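Post-proline cleaving enzyme (Rickettsia typhi, PDB 4HVT) is probably a serine-type endopeptidase of the prolyl oligopeptidase family, cutting peptides after proline. Local coordinates at residues A[296-301]-A[355-360]; A[359-364]-A[374-379]. All coordinates share one frame; numbering follows the deposited sequence.

Interaction 1 of 2, residues A[296-301]-A[355-360]; sequences GSFKEY and ISTTKD
Thr-357 makes the direct polar link between the two segments, its OG1 donating to the carbonyl oxygen of Ser-297 over 2.8 Å. The approach is fairly straight onto the carbonyl, with a C=O...donor angle of 158°, and the hydroxyl sits somewhat tilted from the carbonyl plane. With OG1 anti to its own carbonyl carbon (chi1 -58°), the hydroxyl lies beside the backbone N; CG2, anti to the backbone N, meets the Phe-298 ring.

Water does the rest of the polar work. One molecule accepts from Ser-297 N and donates to Thr-357 OG1, 3.0 Å away, so this hydroxyl is gripped both as donor and as acceptor. At the turn end, Lys-299 NZ lies 4.1 Å from Lys-359 O and reaches it through two separate waters, each accepting from the ammonium and donating to the carbonyl.

The apolar part belongs to Phe-298. Its CG stands anti to the backbone N (chi1 -175°), and the ring edge meets the other segment: CD1 touches Thr-357 CG2 at 3.4 Å, and CE1 comes within 3.5 Å of Thr-358 O, which lies in the ring plane. Phe-298 CZ is 3.9 Å from Asp-360 C. Lys-299 CG lies over one ring face, offset toward the rim. A type II' turn from Phe-298 to Tyr-301 carries both residues, with Lys-299 N held by Glu-405.

No backbone hydrogen bond joins 296-301 to 355-360. Strands 293-298 and 350-357 are the first strands of two successive antiparallel sheets, meeting here through side chains and water as neighbouring blades of a beta-propeller do.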
loop_
_atom_site.group_PDB
_atom_site.type_symbol
_atom_site.label_atom_id
_atom_site.label_comp_id
_atom_site.label_asym_id
_atom_site.label_seq_id
_atom_site.Cartn_x
_atom_site.Cartn_y
_atom_site.Cartn_z
ATOM N N GLY A 296 -10.889 -8.456 11.302
ATOM C CA GLY A 296 -12.277 -8.453 10.881
ATOM C C GLY A 296 -13.196 -9.007 11.954
ATOM O O GLY A 296 -12.749 -9.406 13.044
ATOM N N SER A 297 -14.463 -9.179 11.583
ATOM C CA SER A 297 -15.513 -9.717 12.486
ATOM C C SER A 297 -16.601 -10.390 11.665
ATOM O O SER A 297 -16.714 -10.212 10.479
ATOM C CB SER A 297 -16.136 -8.617 13.281
ATOM O OG SER A 297 -16.833 -7.701 12.466
ATOM N N PHE A 298 -17.435 -11.128 12.395
ATOM C CA PHE A 298 -18.628 -11.740 11.877
ATOM C C PHE A 298 -19.557 -11.898 13.069
ATOM O O PHE A 298 -19.191 -12.536 14.070
ATOM C CB PHE A 298 -18.339 -13.097 11.290
ATOM C CG PHE A 298 -19.541 -13.738 10.628
ATOM C CD1 PHE A 298 -20.137 -13.139 9.534
ATOM C CD2 PHE A 298 -20.111 -14.905 11.147
ATOM C CE1 PHE A 298 -21.251 -13.734 8.931
ATOM C CE2 PHE A 298 -21.231 -15.495 10.552
ATOM C CZ PHE A 298 -21.782 -14.920 9.435
ATOM N N LYS A 299 -20.764 -11.363 12.955
ATOM C CA LYS A 299 -21.680 -11.322 14.092
ATOM C C LYS A 299 -20.911 -10.720 15.280
ATOM O O LYS A 299 -20.225 -9.737 15.112
ATOM C CB LYS A 299 -22.318 -12.703 14.382
ATOM C CG LYS A 299 -22.862 -13.383 13.150
ATOM C CD LYS A 299 -23.934 -12.661 12.516
ATOM C CE LYS A 299 -24.900 -13.691 11.845
ATOM N NZ LYS A 299 -25.980 -12.909 11.236
ATOM N N GLU A 300 -20.997 -11.328 16.447
ATOM C CA GLU A 300 -20.325 -10.794 17.650
ATOM C C GLU A 300 -18.905 -11.356 17.857
ATOM O O GLU A 300 -18.313 -11.132 18.897
ATOM C CB GLU A 300 -21.205 -11.097 18.889
ATOM C CG GLU A 300 -22.493 -10.288 18.856
ATOM C CD GLU A 300 -23.377 -10.450 20.062
ATOM O OE1 GLU A 300 -22.916 -11.018 21.074
ATOM O OE2 GLU A 300 -24.582 -10.018 19.990
ATOM N N TYR A 301 -18.316 -11.999 16.846
ATOM C CA TYR A 301 -16.991 -12.604 16.945
ATOM C C TYR A 301 -15.951 -11.765 16.186
ATOM O O TYR A 301 -16.317 -11.190 15.152
ATOM C CB TYR A 301 -17.016 -14.032 16.389
ATOM C CG TYR A 301 -17.804 -14.943 17.294
ATOM C CD1 TYR A 301 -19.192 -14.903 17.303
ATOM C CD2 TYR A 301 -17.166 -15.752 18.211
ATOM C CE1 TYR A 301 -19.924 -15.661 18.173
ATOM C CE2 TYR A 301 -17.898 -16.529 19.075
ATOM C CZ TYR A 301 -19.270 -16.456 19.070
ATOM O OH TYR A 301 -20.017 -17.185 19.963
ATOM N N ILE A 355 -9.262 -11.602 5.906
ATOM C CA ILE A 355 -10.684 -11.992 6.128
ATOM C C ILE A 355 -11.591 -10.958 5.450
ATOM O O ILE A 355 -11.303 -9.761 5.472
ATOM C CB ILE A 355 -11.006 -11.990 7.613
ATOM C CG1 ILE A 355 -10.372 -13.197 8.319
ATOM C CG2 ILE A 355 -12.493 -11.947 7.955
ATOM C CD1 ILE A 355 -11.132 -14.489 8.165
ATOM N N SER A 356 -12.701 -11.409 4.848
ATOM C CA SER A 356 -13.700 -10.470 4.338
ATOM C C SER A 356 -15.045 -11.123 4.640
ATOM O O SER A 356 -15.155 -12.360 4.612
ATOM C CB SER A 356 -13.518 -10.206 2.858
ATOM O OG SER A 356 -14.142 -9.004 2.438
ATOM N N THR A 357 -16.043 -10.314 4.914
ATOM C CA THR A 357 -17.278 -10.853 5.443
ATOM C C THR A 357 -18.458 -10.436 4.564
ATOM O O THR A 357 -18.462 -9.296 4.048
ATOM C CB THR A 357 -17.483 -10.281 6.888
ATOM O OG1 THR A 357 -16.334 -10.644 7.694
ATOM C CG2 THR A 357 -18.660 -10.875 7.519
ATOM N N THR A 358 -19.419 -11.357 4.404
ATOM C CA THR A 358 -20.742 -11.079 3.835
ATOM C C THR A 358 -21.783 -11.295 4.925
ATOM O O THR A 358 -21.459 -11.679 6.066
ATOM C CB THR A 358 -21.069 -11.893 2.601
ATOM O OG1 THR A 358 -21.343 -13.270 2.976
ATOM C CG2 THR A 358 -19.964 -11.808 1.577
ATOM N N LYS A 359 -23.030 -11.052 4.573
ATOM C CA LYS A 359 -24.139 -11.242 5.534
ATOM C C LYS A 359 -24.082 -12.595 6.229
ATOM O O LYS A 359 -24.391 -12.711 7.420
ATOM C CB LYS A 359 -25.485 -11.112 4.806
ATOM C CG LYS A 359 -26.715 -11.080 5.718
ATOM C CD LYS A 359 -28.005 -11.104 4.926
ATOM C CE LYS A 359 -28.438 -9.757 4.399
ATOM N NZ LYS A 359 -29.755 -9.799 3.695
ATOM N N ASP A 360 -23.770 -13.649 5.465
ATOM C CA ASP A 360 -23.859 -14.989 6.002
ATOM C C ASP A 360 -22.607 -15.856 5.753
ATOM O O ASP A 360 -22.617 -17.030 6.056
ATOM C CB ASP A 360 -25.113 -15.667 5.474
ATOM C CG ASP A 360 -25.088 -15.853 3.999
ATOM O OD1 ASP A 360 -24.101 -15.501 3.338
ATOM O OD2 ASP A 360 -26.110 -16.355 3.482
HETATM O O HOH W 1 -14.668 -8.298 8.571
HETATM O O HOH W 2 -24.402 -11.083 9.704
HETATM O O HOH W 3 -26.370 -14.151 8.656
#

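Interaction 2 of 2, residues A[359-364]-A[374-379]; sequences KDRVFL and VVTFTL
Val-362 and Phe-377 face each other as an antiparallel hydrogen-bonded pair, Val-362 N donating to Phe-377 O at 2.8 Å and Phe-377 N returning a bond to Val-362 O. Leu-364 and Val-375 repeat the pattern one step on, and CA-H...O contacts fill the positions between.

On the Val-362 and Leu-364 side, the Phe-377 ring folds back over the partner strand, its CG held between the backbone N and the carbonyl carbon (chi1 52°). Val-362 CB sits over one ring face, 4.0 Å from the centroid and offset toward the rim, while Leu-364 CB meets the ring edge at CE1. Leu-364 CB also lies alongside Val-375 CG2 at 3.8 Å. On the other side of the sheet, Thr-376 CG2 stands over the centre of the Phe-363 ring, 3.6 Å from the centroid and 9° off the normal, a close CH-pi contact. Trp-426 meets the same Phe-363 ring edge-to-face.

Further out, in the loop leading into strand 362-368, Asp-360 O takes two donors from opposite faces of its carbonyl plane: Thr-378 OG1 at 3.0 Å and Arg-361 NH1 at 2.8 Å. The second bond lies near the guanidinium plane and fixes how that group is turned. A water in the same plane accepts from Arg-361 NE and is also hydrogen-bonded to Thr-376 OG1, tying the arginine to the opposite strand. The Asp-360 carboxylate has its own partner, OD2 being hydrogen-bonded to His-430 NE2.

Strands 362-368 and 371-380 thus form a beta hairpin, the second and third strands of one blade of the propeller.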
loop_
_atom_site.group_PDB
_atom_site.type_symbol
_atom_site.label_atom_id
_atom_site.label_comp_id
_atom_site.label_asym_id
_atom_site.label_seq_id
_atom_site.Cartn_x
_atom_site.Cartn_y
_atom_site.Cartn_z
ATOM N N LYS A 359 -23.030 -11.052 4.573
ATOM C CA LYS A 359 -24.139 -11.242 5.534
ATOM C C LYS A 359 -24.082 -12.595 6.229
ATOM O O LYS A 359 -24.391 -12.711 7.420
ATOM C CB LYS A 359 -25.485 -11.112 4.806
ATOM C CG LYS A 359 -26.715 -11.080 5.718
ATOM C CD LYS A 359 -28.005 -11.104 4.926
ATOM C CE LYS A 359 -28.438 -9.757 4.399
ATOM N NZ LYS A 359 -29.755 -9.799 3.695
ATOM N N ASP A 360 -23.770 -13.649 5.465
ATOM C CA ASP A 360 -23.859 -14.989 6.002
ATOM C C ASP A 360 -22.607 -15.856 5.753
ATOM O O ASP A 360 -22.617 -17.030 6.056
ATOM C CB ASP A 360 -25.113 -15.667 5.474
ATOM C CG ASP A 360 -25.088 -15.853 3.999
ATOM O OD1 ASP A 360 -24.101 -15.501 3.338
ATOM O OD2 ASP A 360 -26.110 -16.355 3.482
ATOM N N ARG A 361 -21.503 -15.265 5.290
ATOM C CA ARG A 361 -20.271 -16.028 5.112
ATOM C C ARG A 361 -19.040 -15.209 5.516
ATOM O O ARG A 361 -19.008 -13.986 5.326
ATOM C CB ARG A 361 -20.104 -16.432 3.617
ATOM C CG ARG A 361 -21.143 -17.454 3.195
ATOM C CD ARG A 361 -20.844 -18.832 3.752
ATOM N NE ARG A 361 -21.722 -19.847 3.216
ATOM C CZ ARG A 361 -22.928 -20.137 3.729
ATOM N NH1 ARG A 361 -23.438 -19.428 4.759
ATOM N NH2 ARG A 361 -23.689 -21.114 3.198
ATOM N N VAL A 362 -18.019 -15.919 5.975
ATOM C CA VAL A 362 -16.694 -15.359 6.178
ATOM C C VAL A 362 -15.785 -15.995 5.116
ATOM O O VAL A 362 -15.823 -17.207 4.924
ATOM C CB VAL A 362 -16.178 -15.766 7.533
ATOM C CG1 VAL A 362 -14.787 -15.205 7.741
ATOM C CG2 VAL A 362 -17.194 -15.327 8.616
ATOM N N PHE A 363 -15.018 -15.172 4.412
ATOM C CA PHE A 363 -14.030 -15.605 3.451
ATOM C C PHE A 363 -12.642 -15.468 4.068
ATOM O O PHE A 363 -12.293 -14.396 4.607
ATOM C CB PHE A 363 -14.055 -14.659 2.231
ATOM C CG PHE A 363 -15.230 -14.880 1.317
ATOM C CD1 PHE A 363 -16.545 -14.593 1.703
ATOM C CD2 PHE A 363 -15.010 -15.282 0.028
ATOM C CE1 PHE A 363 -17.598 -14.747 0.821
ATOM C CE2 PHE A 363 -16.070 -15.477 -0.830
ATOM C CZ PHE A 363 -17.326 -15.195 -0.475
ATOM N N LEU A 364 -11.889 -16.558 4.041
ATOM C CA LEU A 364 -10.561 -16.606 4.544
ATOM C C LEU A 364 -9.668 -16.809 3.340
ATOM O O LEU A 364 -9.656 -17.879 2.736
ATOM C CB LEU A 364 -10.383 -17.757 5.520
ATOM C CG LEU A 364 -8.947 -18.154 5.913
ATOM C CD1 LEU A 364 -8.175 -17.000 6.538
ATOM C CD2 LEU A 364 -8.882 -19.420 6.686
ATOM N N VAL A 374 -8.602 -19.839 -1.043
ATOM C CA VAL A 374 -9.738 -19.271 -0.345
ATOM C C VAL A 374 -10.714 -20.360 0.133
ATOM O O VAL A 374 -11.008 -21.311 -0.574
ATOM C CB VAL A 374 -10.504 -18.305 -1.296
ATOM C CG1 VAL A 374 -11.696 -17.640 -0.616
ATOM C CG2 VAL A 374 -9.590 -17.226 -1.817
ATOM N N VAL A 375 -11.247 -20.168 1.327
ATOM C CA VAL A 375 -12.337 -20.971 1.869
ATOM C C VAL A 375 -13.377 -20.011 2.459
ATOM O O VAL A 375 -13.105 -18.872 2.733
ATOM C CB VAL A 375 -11.917 -21.937 3.024
ATOM C CG1 VAL A 375 -10.913 -22.960 2.554
ATOM C CG2 VAL A 375 -11.415 -21.190 4.257
ATOM N N THR A 376 -14.606 -20.521 2.537
ATOM C CA THR A 376 -15.706 -19.848 3.198
ATOM C C THR A 376 -16.259 -20.713 4.309
ATOM O O THR A 376 -16.242 -21.929 4.257
ATOM C CB THR A 376 -16.866 -19.415 2.246
ATOM O OG1 THR A 376 -17.574 -20.555 1.747
ATOM C CG2 THR A 376 -16.354 -18.589 1.076
ATOM N N PHE A 377 -16.805 -20.036 5.342
ATOM C CA PHE A 377 -17.487 -20.712 6.455
ATOM C C PHE A 377 -18.439 -19.739 7.111
ATOM O O PHE A 377 -18.535 -18.584 6.689
ATOM C CB PHE A 377 -16.520 -21.280 7.527
ATOM C CG PHE A 377 -15.556 -20.293 8.039
ATOM C CD1 PHE A 377 -14.347 -20.042 7.354
ATOM C CD2 PHE A 377 -15.808 -19.631 9.211
ATOM C CE1 PHE A 377 -13.444 -19.120 7.848
ATOM C CE2 PHE A 377 -14.931 -18.696 9.693
ATOM C CZ PHE A 377 -13.718 -18.448 9.015
ATOM N N THR A 378 -19.216 -20.249 8.059
ATOM C CA THR A 378 -20.137 -19.460 8.808
ATOM C C THR A 378 -20.233 -19.934 10.253
ATOM O O THR A 378 -19.409 -20.704 10.710
ATOM C CB THR A 378 -21.485 -19.396 8.069
ATOM O OG1 THR A 378 -22.341 -18.428 8.695
ATOM C CG2 THR A 378 -22.167 -20.762 8.043
ATOM N N LEU A 379 -21.222 -19.410 10.973
ATOM C CA LEU A 379 -21.598 -19.892 12.298
ATOM C C LEU A 379 -22.911 -20.612 12.257
ATOM O O LEU A 379 -23.853 -20.149 11.618
ATOM C CB LEU A 379 -21.794 -18.734 13.267
ATOM C CG LEU A 379 -20.593 -18.110 13.936
ATOM C CD1 LEU A 379 -21.047 -16.826 14.667
ATOM C CD2 LEU A 379 -19.955 -19.072 14.950
HETATM O O HOH W 4 -20.193 -20.638 0.831
#

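The two contacts lie about 8 Å apart, centre to centre, and share Lys-359 and Asp-360, in the loop that leads from strand 350-357 into strand 362-368. Interaction 1 works between blades, setting the sheet that starts at 293-298 against the next; interaction 2 works inside that next blade, along its hairpin. Phe-298 bridges them: its ring packs on Val-362 and Thr-378, while Ser-356 O probably accepts a hydrogen bond from Phe-363 N. Along the chain 296-301 comes first; after 53 residues the other segments all fall within 355-379. Seven such sheets come before the alpha/beta-hydrolase sheet, consistent with the seven-bladed propeller of prolyl oligopeptidases, which probably keeps large substrates from the active site.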